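Local atomic coordinates of ATP-dependent helicase FUN30 (Saccharomyces cerevisiae S288c, PDB entry 5GN1), a protein that uses ATP hydrolysis to remodel nucleosomes and promotes the resection of DNA ends at double-strand breaks, serving DNA repair and heterochromatin organization. Residues A[154-159]-A[211-216]. Numbering follows the deposited sequence.
Sequences YMTDFE and FTQVLD
Phe158 and Asp216 make the closely packed half of this contact, in which the start of helix 157-166 meets the start of helix 212-224. With CG anti to its backbone N (chi1 -167°), Phe158 reaches across to the second helix, bringing CZ to 3.5 Å from Asp216 O, which meets the ring obliquely, and CE2 to 3.8 Å from Asp216 CB. Ile217 and Met220, further along helix 212-224, also touch the buried ring. The carboxylate of Asp216 is engaged elsewhere, in a salt bridge to Arg231.

The other half is polar, looser and partly open to solvent. There Gln213 NE2 gives Glu159 OE2 a weak, bent hydrogen bond (3.1 Å, N-H...O angle 131°), with amide and carboxylate planes 31° apart, while Thr156 CG2 lies 3.6 Å from the same NE2.

Glu159 illustrates how a capping residue can serve a second structural element. It forms a capping box with the N-cap Thr156: Glu159 N donates to Thr156 OG1 at 3.0 Å, and Thr156 N donates to Glu159 OE1 at 2.9 Å, approaching from above the carboxylate plane. An alanine here would keep the backbone half of the box but would probably leave Thr156 N without its carboxylate acceptor and Gln213 NE2 without this partner, its amide more able to turn.

Within this C-terminal part of the Fun30 ATPase domain, the contact joins helix 157-166 to helix 212-224, which follows strand 205-209 of the RecA-like parallel sheet. Its chemistry implies an association shared between the Phe158 ring, packed against Asp216, and the Gln213 side chain beside Thr156 and Glu159, the weak amide-carboxylate bond a modest polar addition.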
# COMPACT_ATOMS: atom_id res chain seq x y z
N TYR A 154 -15.62 -1.41 -8.94
CA TYR A 154 -14.48 -2.23 -8.54
C TYR A 154 -13.21 -1.43 -8.31
O TYR A 154 -12.19 -2.01 -7.93
CB TYR A 154 -14.21 -3.30 -9.59
CG TYR A 154 -15.30 -4.34 -9.65
CD1 TYR A 154 -15.47 -5.24 -8.61
CD2 TYR A 154 -16.16 -4.40 -10.73
CE1 TYR A 154 -16.47 -6.19 -8.66
CE2 TYR A 154 -17.16 -5.35 -10.79
CZ TYR A 154 -17.31 -6.23 -9.75
OH TYR A 154 -18.31 -7.17 -9.82
N MET A 155 -13.24 -0.12 -8.52
CA MET A 155 -12.06 0.71 -8.28
C MET A 155 -12.06 1.24 -6.86
O MET A 155 -13.09 1.23 -6.17
CB MET A 155 -12.00 1.86 -9.29
CG MET A 155 -11.93 1.37 -10.74
SD MET A 155 -12.24 2.71 -11.94
CE MET A 155 -10.93 3.84 -11.60
N THR A 156 -10.89 1.69 -6.41
CA THR A 156 -10.68 2.27 -5.09
C THR A 156 -10.91 3.77 -5.13
O THR A 156 -10.89 4.40 -6.19
CB THR A 156 -9.26 1.99 -4.57
OG1 THR A 156 -8.31 2.77 -5.32
CG2 THR A 156 -8.90 0.48 -4.66
N ASP A 157 -11.13 4.36 -3.95
CA ASP A 157 -11.25 5.80 -3.87
C ASP A 157 -10.07 6.50 -4.52
O ASP A 157 -10.24 7.48 -5.25
CB ASP A 157 -11.40 6.26 -2.41
CG ASP A 157 -12.79 6.03 -1.86
OD1 ASP A 157 -13.72 5.79 -2.67
OD2 ASP A 157 -12.96 6.10 -0.63
N PHE A 158 -8.84 5.99 -4.31
CA PHE A 158 -7.72 6.71 -4.91
C PHE A 158 -7.66 6.50 -6.42
O PHE A 158 -7.26 7.41 -7.15
CB PHE A 158 -6.39 6.32 -4.28
CG PHE A 158 -5.29 7.26 -4.65
CD1 PHE A 158 -5.16 8.48 -4.00
CD2 PHE A 158 -4.44 6.98 -5.71
CE1 PHE A 158 -4.16 9.38 -4.37
CE2 PHE A 158 -3.44 7.86 -6.08
CZ PHE A 158 -3.31 9.06 -5.41
N GLU A 159 -8.02 5.31 -6.90
CA GLU A 159 -8.08 5.13 -8.35
C GLU A 159 -9.15 6.02 -8.96
O GLU A 159 -8.97 6.57 -10.05
CB GLU A 159 -8.34 3.66 -8.70
CG GLU A 159 -7.17 2.74 -8.37
CD GLU A 159 -7.56 1.27 -8.25
OE1 GLU A 159 -8.78 0.94 -8.25
OE2 GLU A 159 -6.62 0.45 -8.20
N PHE A 211 3.06 -2.59 -2.32
CA PHE A 211 1.84 -2.21 -3.03
C PHE A 211 2.13 -0.99 -3.89
O PHE A 211 2.46 0.07 -3.36
CB PHE A 211 0.71 -1.88 -2.04
CG PHE A 211 0.25 -3.05 -1.22
CD1 PHE A 211 0.83 -3.34 0.01
CD2 PHE A 211 -0.80 -3.86 -1.66
CE1 PHE A 211 0.40 -4.43 0.77
CE2 PHE A 211 -1.25 -4.93 -0.91
CZ PHE A 211 -0.65 -5.22 0.31
N THR A 212 2.00 -1.15 -5.21
CA THR A 212 2.13 0.03 -6.08
C THR A 212 1.03 1.04 -5.81
O THR A 212 1.25 2.25 -5.98
CB THR A 212 2.12 -0.38 -7.56
OG1 THR A 212 1.02 -1.26 -7.81
CG2 THR A 212 3.43 -1.08 -7.92
N GLN A 213 -0.16 0.58 -5.40
CA GLN A 213 -1.23 1.51 -5.02
C GLN A 213 -0.83 2.40 -3.86
O GLN A 213 -1.24 3.57 -3.78
CB GLN A 213 -2.49 0.73 -4.64
CG GLN A 213 -3.20 -0.00 -5.76
CD GLN A 213 -4.30 -0.89 -5.20
OE1 GLN A 213 -4.04 -1.87 -4.49
NE2 GLN A 213 -5.55 -0.55 -5.50
N VAL A 214 -0.06 1.86 -2.91
CA VAL A 214 0.46 2.68 -1.83
C VAL A 214 1.46 3.71 -2.36
O VAL A 214 1.44 4.87 -1.95
CB VAL A 214 1.07 1.80 -0.72
CG1 VAL A 214 1.95 2.63 0.24
CG2 VAL A 214 -0.04 1.07 0.05
N LEU A 215 2.34 3.30 -3.28
CA LEU A 215 3.28 4.25 -3.89
C LEU A 215 2.55 5.41 -4.56
O LEU A 215 2.96 6.58 -4.44
CB LEU A 215 4.19 3.54 -4.89
CG LEU A 215 5.15 2.51 -4.25
CD1 LEU A 215 6.03 1.85 -5.28
CD2 LEU A 215 6.01 3.18 -3.17
N ASP A 216 1.46 5.12 -5.28
CA ASP A 216 0.65 6.17 -5.89
C ASP A 216 0.12 7.13 -4.83
O ASP A 216 0.13 8.36 -5.03
CB ASP A 216 -0.52 5.55 -6.67
CG ASP A 216 -0.06 4.60 -7.80
OD1 ASP A 216 1.10 4.71 -8.25
OD2 ASP A 216 -0.88 3.77 -8.25